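Local coordinates for protein lysine-sensitive aspartokinase 3 (Escherichia coli, PDB 2J0W) that phosphorylates L-aspartate with ATP to give 4-phospho-L-aspartate, the first step toward lysine, and is shut down allosterically by lysine, at residues 385-397 / 420-433. Residues are numbered along the deposited sequence; the frame is centred on the assembly and turned at random.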
ATOM      1  N   GLY A 385     -15.375  -7.241  10.691  1.00 68.73           N
ATOM      2  CA  GLY A 385     -16.231  -8.191  10.007  1.00 66.37           C
ATOM      3  C   GLY A 385     -15.985  -8.191   8.516  1.00 63.98           C
ATOM      4  O   GLY A 385     -16.910  -8.332   7.721  1.00 64.63           O
ATOM      5  N   LEU A 386     -14.723  -8.024   8.143  1.00 59.60           N
ATOM      6  CA  LEU A 386     -14.317  -8.014   6.747  1.00 51.77           C
ATOM      7  C   LEU A 386     -13.487  -9.272   6.515  1.00 49.83           C
ATOM      8  O   LEU A 386     -12.791  -9.732   7.420  1.00 48.01           O
ATOM      9  CB  LEU A 386     -13.480  -6.765   6.459  1.00 48.48           C
ATOM     10  CG  LEU A 386     -14.194  -5.414   6.376  1.00 47.76           C
ATOM     11  CD1 LEU A 386     -13.191  -4.277   6.487  1.00 44.74           C
ATOM     12  CD2 LEU A 386     -14.959  -5.324   5.059  1.00 44.18           C
ATOM     13  N   ALA A 387     -13.562  -9.824   5.306  1.00 50.11           N
ATOM     14  CA  ALA A 387     -12.827 -11.037   4.953  1.00 47.39           C
ATOM     15  C   ALA A 387     -11.901 -10.828   3.751  1.00 48.97           C
ATOM     16  O   ALA A 387     -12.287 -10.210   2.755  1.00 47.06           O
ATOM     17  CB  ALA A 387     -13.817 -12.161   4.664  1.00 48.37           C
ATOM     18  N   LEU A 388     -10.679 -11.345   3.845  1.00 50.86           N
ATOM     19  CA  LEU A 388      -9.709 -11.208   2.759  1.00 52.02           C
ATOM     20  C   LEU A 388      -9.778 -12.368   1.776  1.00 57.02           C
ATOM     21  O   LEU A 388      -9.849 -13.531   2.183  1.00 60.53           O
ATOM     22  CB  LEU A 388      -8.279 -11.148   3.297  1.00 45.74           C
ATOM     23  CG  LEU A 388      -7.208 -11.184   2.192  1.00 46.06           C
ATOM     24  CD1 LEU A 388      -7.074  -9.806   1.597  1.00 52.39           C
ATOM     25  CD2 LEU A 388      -5.872 -11.630   2.737  1.00 39.53           C
ATOM     26  N   VAL A 389      -9.749 -12.049   0.484  1.00 56.59           N
ATOM     27  CA  VAL A 389      -9.751 -13.072  -0.554  1.00 55.29           C
ATOM     28  C   VAL A 389      -8.468 -12.902  -1.372  1.00 54.30           C
ATOM     29  O   VAL A 389      -8.180 -11.822  -1.890  1.00 55.01           O
ATOM     30  CB  VAL A 389     -10.990 -12.971  -1.484  1.00 48.02           C
ATOM     31  CG1 VAL A 389     -10.840 -13.937  -2.654  1.00 42.29           C
ATOM     32  CG2 VAL A 389     -12.246 -13.330  -0.714  1.00 46.49           C
ATOM     33  N   ALA A 390      -7.700 -13.976  -1.476  1.00 51.06           N
ATOM     34  CA  ALA A 390      -6.446 -13.943  -2.203  1.00 49.35           C
ATOM     35  C   ALA A 390      -6.400 -14.924  -3.367  1.00 50.22           C
ATOM     36  O   ALA A 390      -6.893 -16.040  -3.258  1.00 53.30           O
ATOM     37  CB  ALA A 390      -5.314 -14.248  -1.251  1.00 40.53           C
ATOM     38  N   LEU A 391      -5.809 -14.505  -4.480  1.00 50.30           N
ATOM     39  CA  LEU A 391      -5.648 -15.380  -5.634  1.00 50.35           C
ATOM     40  C   LEU A 391      -4.167 -15.636  -5.784  1.00 53.21           C
ATOM     41  O   LEU A 391      -3.381 -14.709  -5.952  1.00 56.83           O
ATOM     42  CB  LEU A 391      -6.144 -14.729  -6.915  1.00 52.74           C
ATOM     43  CG  LEU A 391      -5.612 -15.471  -8.153  1.00 61.28           C
ATOM     44  CD1 LEU A 391      -6.226 -16.855  -8.228  1.00 62.04           C
ATOM     45  CD2 LEU A 391      -5.930 -14.690  -9.410  1.00 61.67           C
ATOM     46  N   ILE A 392      -3.774 -16.892  -5.725  1.00 55.89           N
ATOM     47  CA  ILE A 392      -2.373 -17.200  -5.861  1.00 61.27           C
ATOM     48  C   ILE A 392      -2.092 -17.883  -7.176  1.00 69.15           C
ATOM     49  O   ILE A 392      -2.848 -18.755  -7.621  1.00 71.78           O
ATOM     50  CB  ILE A 392      -1.897 -18.071  -4.709  1.00 58.29           C
ATOM     51  CG1 ILE A 392      -2.035 -17.268  -3.422  1.00 61.65           C
ATOM     52  CG2 ILE A 392      -0.453 -18.535  -4.939  1.00 53.08           C
ATOM     53  CD1 ILE A 392      -1.342 -17.880  -2.261  1.00 73.24           C
ATOM     54  N   GLY A 393      -0.994 -17.465  -7.795  1.00 69.90           N
ATOM     55  CA  GLY A 393      -0.595 -18.021  -9.065  1.00 70.81           C
ATOM     56  C   GLY A 393       0.818 -17.595  -9.375  1.00 73.17           C
ATOM     57  O   GLY A 393       1.658 -17.486  -8.475  1.00 73.77           O
ATOM     58  N   ASN A 394       1.078 -17.321 -10.648  1.00 73.21           N
ATOM     59  CA  ASN A 394       2.418 -16.941 -11.062  1.00 73.19           C
ATOM     60  C   ASN A 394       2.419 -15.883 -12.158  1.00 74.29           C
ATOM     61  O   ASN A 394       1.663 -15.973 -13.127  1.00 74.20           O
ATOM     62  CB  ASN A 394       3.145 -18.205 -11.513  1.00 68.36           C
ATOM     63  CG  ASN A 394       3.001 -19.337 -10.504  1.00 62.47           C
ATOM     64  OD1 ASN A 394       3.700 -19.372  -9.492  1.00 53.77           O
ATOM     65  ND2 ASN A 394       2.065 -20.249 -10.760  1.00 54.55           N
ATOM     66  N   ASP A 395       3.261 -14.870 -11.986  1.00 75.69           N
ATOM     67  CA  ASP A 395       3.373 -13.786 -12.957  1.00 80.51           C
ATOM     68  C   ASP A 395       2.048 -13.086 -13.272  1.00 81.22           C
ATOM     69  O   ASP A 395       1.786 -12.716 -14.419  1.00 80.31           O
ATOM     70  CB  ASP A 395       3.993 -14.316 -14.248  1.00 84.30           C
ATOM     71  CG  ASP A 395       5.337 -14.965 -14.015  1.00 90.45           C
ATOM     72  OD1 ASP A 395       5.945 -15.436 -14.996  1.00 94.96           O
ATOM     73  OD2 ASP A 395       5.785 -15.006 -12.849  1.00 95.66           O
ATOM     74  N   LEU A 396       1.221 -12.900 -12.247  1.00 81.17           N
ATOM     75  CA  LEU A 396      -0.063 -12.234 -12.418  1.00 82.65           C
ATOM     76  C   LEU A 396       0.141 -10.765 -12.792  1.00 85.68           C
ATOM     77  O   LEU A 396      -0.685 -10.176 -13.495  1.00 85.62           O
ATOM     78  CB  LEU A 396      -0.872 -12.318 -11.122  1.00 77.54           C
ATOM     79  CG  LEU A 396      -1.024 -13.709 -10.510  1.00 73.05           C
ATOM     80  CD1 LEU A 396      -1.802 -13.628  -9.207  1.00 73.81           C
ATOM     81  CD2 LEU A 396      -1.734 -14.605 -11.489  1.00 75.16           C
ATOM     82  N   SER A 397       1.251 -10.188 -12.323  1.00 86.82           N
ATOM     83  CA  SER A 397       1.580  -8.782 -12.566  1.00 86.21           C
ATOM     84  C   SER A 397       1.973  -8.468 -14.001  1.00 86.54           C
ATOM     85  O   SER A 397       1.577  -7.435 -14.537  1.00 86.73           O
ATOM     86  CB  SER A 397       2.695  -8.327 -11.616  1.00 85.97           C
ATOM     87  OG  SER A 397       3.841  -9.155 -11.728  1.00 92.82           O
ATOM     88  N   TYR A 420      -2.685  -5.080  -4.854  1.00 52.49           N
ATOM     89  CA  TYR A 420      -2.031  -5.873  -5.884  1.00 50.93           C
ATOM     90  C   TYR A 420      -0.897  -5.148  -6.580  1.00 55.09           C
ATOM     91  O   TYR A 420      -0.985  -3.946  -6.853  1.00 57.02           O
ATOM     92  CB  TYR A 420      -3.071  -6.292  -6.914  1.00 51.10           C
ATOM     93  CG  TYR A 420      -2.526  -6.874  -8.193  1.00 54.82           C
ATOM     94  CD1 TYR A 420      -1.658  -7.969  -8.178  1.00 56.45           C
ATOM     95  CD2 TYR A 420      -2.903  -6.346  -9.426  1.00 52.90           C
ATOM     96  CE1 TYR A 420      -1.186  -8.522  -9.357  1.00 64.16           C
ATOM     97  CE2 TYR A 420      -2.436  -6.891 -10.610  1.00 60.41           C
ATOM     98  CZ  TYR A 420      -1.582  -7.979 -10.570  1.00 67.34           C
ATOM     99  OH  TYR A 420      -1.149  -8.530 -11.748  1.00 72.56           O
ATOM    100  N   GLY A 421       0.166  -5.899  -6.868  1.00 58.88           N
ATOM    101  CA  GLY A 421       1.320  -5.348  -7.562  1.00 56.90           C
ATOM    102  C   GLY A 421       2.641  -5.557  -6.861  1.00 54.22           C
ATOM    103  O   GLY A 421       3.698  -5.435  -7.468  1.00 55.53           O
ATOM    104  N   ALA A 422       2.575  -5.876  -5.577  1.00 50.65           N
ATOM    105  CA  ALA A 422       3.777  -6.087  -4.796  1.00 50.87           C
ATOM    106  C   ALA A 422       4.362  -7.481  -4.980  1.00 54.95           C
ATOM    107  O   ALA A 422       5.539  -7.699  -4.712  1.00 57.17           O
ATOM    108  CB  ALA A 422       3.485  -5.827  -3.332  1.00 52.34           C
ATOM    109  N   SER A 423       3.534  -8.417  -5.423  1.00 55.58           N
ATOM    110  CA  SER A 423       4.002  -9.780  -5.637  1.00 56.66           C
ATOM    111  C   SER A 423       3.433 -10.383  -6.909  1.00 58.00           C
ATOM    112  O   SER A 423       2.243 -10.262  -7.205  1.00 57.64           O
ATOM    113  CB  SER A 423       3.652 -10.653  -4.429  1.00 58.06           C
ATOM    114  OG  SER A 423       4.078 -11.985  -4.644  1.00 67.95           O
ATOM    115  N   SER A 424       4.301 -11.021  -7.674  1.00 58.79           N
ATOM    116  CA  SER A 424       3.853 -11.630  -8.910  1.00 61.02           C
ATOM    117  C   SER A 424       3.153 -12.953  -8.632  1.00 64.14           C
ATOM    118  O   SER A 424       2.899 -13.736  -9.550  1.00 66.05           O
ATOM    119  CB  SER A 424       5.035 -11.852  -9.850  1.00 61.99           C
ATOM    120  OG  SER A 424       6.054 -12.625  -9.234  1.00 66.97           O
ATOM    121  N   HIS A 425       2.847 -13.207  -7.362  1.00 65.32           N
ATOM    122  CA  HIS A 425       2.179 -14.452  -6.986  1.00 62.10           C
ATOM    123  C   HIS A 425       0.754 -14.265  -6.498  1.00 58.81           C
ATOM    124  O   HIS A 425      -0.038 -15.204  -6.563  1.00 58.22           O
ATOM    125  CB  HIS A 425       2.958 -15.189  -5.894  1.00 58.68           C
ATOM    126  CG  HIS A 425       4.154 -15.936  -6.391  1.00 59.68           C
ATOM    127  ND1 HIS A 425       4.055 -17.045  -7.205  1.00 57.23           N
ATOM    128  CD2 HIS A 425       5.476 -15.764  -6.147  1.00 60.11           C
ATOM    129  CE1 HIS A 425       5.265 -17.527  -7.435  1.00 60.19           C
ATOM    130  NE2 HIS A 425       6.145 -16.769  -6.803  1.00 53.69           N
ATOM    131  N   ASN A 426       0.403 -13.073  -6.026  1.00 55.44           N
ATOM    132  CA  ASN A 426      -0.955 -12.897  -5.514  1.00 54.81           C
ATOM    133  C   ASN A 426      -1.663 -11.574  -5.774  1.00 54.00           C
ATOM    134  O   ASN A 426      -1.043 -10.546  -6.056  1.00 49.40           O
ATOM    135  CB  ASN A 426      -0.962 -13.102  -4.007  1.00 51.52           C
ATOM    136  CG  ASN A 426      -0.584 -11.839  -3.263  1.00 54.92           C
ATOM    137  OD1 ASN A 426      -1.297 -10.828  -3.332  1.00 47.66           O
ATOM    138  ND2 ASN A 426       0.546 -11.876  -2.559  1.00 57.17           N
ATOM    139  N   LEU A 427      -2.980 -11.628  -5.609  1.00 53.20           N
ATOM    140  CA  LEU A 427      -3.853 -10.479  -5.753  1.00 56.21           C
ATOM    141  C   LEU A 427      -4.920 -10.647  -4.679  1.00 60.29           C
ATOM    142  O   LEU A 427      -5.734 -11.571  -4.750  1.00 63.36           O
ATOM    143  CB  LEU A 427      -4.510 -10.469  -7.128  1.00 53.46           C
ATOM    144  CG  LEU A 427      -5.391  -9.249  -7.410  1.00 58.52           C
ATOM    145  CD1 LEU A 427      -5.519  -9.082  -8.907  1.00 68.96           C
ATOM    146  CD2 LEU A 427      -6.763  -9.390  -6.754  1.00 58.72           C
ATOM    147  N   CYS A 428      -4.927  -9.768  -3.686  1.00 58.38           N
ATOM    148  CA  CYS A 428      -5.913  -9.893  -2.620  1.00 56.05           C
ATOM    149  C   CYS A 428      -6.899  -8.755  -2.589  1.00 53.56           C
ATOM    150  O   CYS A 428      -6.691  -7.710  -3.198  1.00 53.79           O
ATOM    151  CB  CYS A 428      -5.219  -9.955  -1.266  1.00 52.04           C
ATOM    152  SG  CYS A 428      -3.757 -10.968  -1.289  1.00 67.97           S
ATOM    153  N   PHE A 429      -7.979  -8.970  -1.858  1.00 51.90           N
ATOM    154  CA  PHE A 429      -8.981  -7.945  -1.699  1.00 53.07           C
ATOM    155  C   PHE A 429      -9.957  -8.297  -0.586  1.00 54.26           C
ATOM    156  O   PHE A 429     -10.099  -9.460  -0.212  1.00 57.37           O
ATOM    157  CB  PHE A 429      -9.702  -7.695  -3.021  1.00 54.32           C
ATOM    158  CG  PHE A 429     -10.424  -8.881  -3.561  1.00 53.37           C
ATOM    159  CD1 PHE A 429     -11.784  -9.052  -3.321  1.00 55.09           C
ATOM    160  CD2 PHE A 429      -9.762  -9.805  -4.354  1.00 53.35           C
ATOM    161  CE1 PHE A 429     -12.481 -10.133  -3.875  1.00 51.95           C
ATOM    162  CE2 PHE A 429     -10.446 -10.890  -4.913  1.00 50.57           C
ATOM    163  CZ  PHE A 429     -11.806 -11.053  -4.675  1.00 52.68           C
ATOM    164  N   LEU A 430     -10.599  -7.277  -0.037  1.00 53.01           N
ATOM    165  CA  LEU A 430     -11.552  -7.468   1.036  1.00 55.87           C
ATOM    166  C   LEU A 430     -12.974  -7.413   0.506  1.00 57.57           C
ATOM    167  O   LEU A 430     -13.234  -6.860  -0.565  1.00 59.14           O
ATOM    168  CB  LEU A 430     -11.365  -6.391   2.121  1.00 53.30           C
ATOM    169  CG  LEU A 430      -9.985  -6.306   2.798  1.00 50.28           C
ATOM    170  CD1 LEU A 430     -10.041  -5.315   3.963  1.00 47.12           C
ATOM    171  CD2 LEU A 430      -9.556  -7.685   3.302  1.00 48.46           C
ATOM    172  N   VAL A 431     -13.883  -8.014   1.267  1.00 57.91           N
ATOM    173  CA  VAL A 431     -15.312  -8.036   0.960  1.00 58.20           C
ATOM    174  C   VAL A 431     -16.009  -8.257   2.298  1.00 57.11           C
ATOM    175  O   VAL A 431     -15.453  -8.894   3.192  1.00 58.11           O
ATOM    176  CB  VAL A 431     -15.695  -9.190  -0.009  1.00 59.04           C
ATOM    177  CG1 VAL A 431     -14.901  -9.074  -1.298  1.00 64.72           C
ATOM    178  CG2 VAL A 431     -15.447 -10.538   0.639  1.00 59.79           C
ATOM    179  N   PRO A 432     -17.219  -7.717   2.469  1.00 55.88           N
ATOM    180  CA  PRO A 432     -17.891  -7.928   3.751  1.00 55.94           C
ATOM    181  C   PRO A 432     -17.987  -9.415   4.102  1.00 57.63           C
ATOM    182  O   PRO A 432     -18.278 -10.248   3.244  1.00 56.13           O
ATOM    183  CB  PRO A 432     -19.254  -7.266   3.540  1.00 59.10           C
ATOM    184  CG  PRO A 432     -19.453  -7.362   2.051  1.00 68.38           C
ATOM    185  CD  PRO A 432     -18.093  -7.011   1.523  1.00 59.24           C
ATOM    186  N   GLY A 433     -17.723  -9.732   5.369  1.00 60.77           N
ATOM    187  CA  GLY A 433     -17.762 -11.104   5.845  1.00 62.25           C
ATOM    188  C   GLY A 433     -18.849 -12.024   5.302  1.00 63.20           C
ATOM    189  O   GLY A 433     -18.541 -13.076   4.743  1.00 64.12           O
TER
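H425 and G393 grip each other twice where H425 leads into strand 426-432, opposite G393. G393 N gives its hydrogen to H425 O at 2.7 Å, and the imidazole answers, ND1 reaching G393 O at 2.7 Å with the carbonyl close to the ring plane. Chi1 of -78° sets CG beside the histidine's own backbone N, turning the ring edge onto that carbonyl; N394 OD1 meets the same edge, its amide nearly perpendicular to the ring, while N394 ND2 hydrogen-bonds to P297 O. A leucine in place of H425 would probably leave G393 O without its side-chain donor and weaken the tie that closes this end. From here 386-393 and 426-432 run antiparallel, 169° between their axes, with paired backbone bonds at L391/L427, V389/F429 and A387/V431; V389 N to F429 O is short, 2.7 Å. Beyond the strand, L396 N reaches S424 O from above the carbonyl plane, at 3.3 Å.

On one face of the sheet V389 CB sits over the F429 ring, 4.0 Å from its centroid, a CH-pi contact, while CG1 rests against CZ. The other face carries L388, whose CD1 packs on C428 CB at 3.4 Å and on L430 CD2, and A390, whose methyl touches C428 SG.

Both strands belong to an ACT domain in the region required for dimerization. Strand 299-313 hydrogen-bonds to the far edge of 386-393, helix 402-407 covers L391, L427 and F429, and helix 245-253 packs against I392. N426 ND2 bonds to E250 and to S345 of the second subunit; a strand of that subunit pairs antiparallel with Y420 and carries the sheet across the interface.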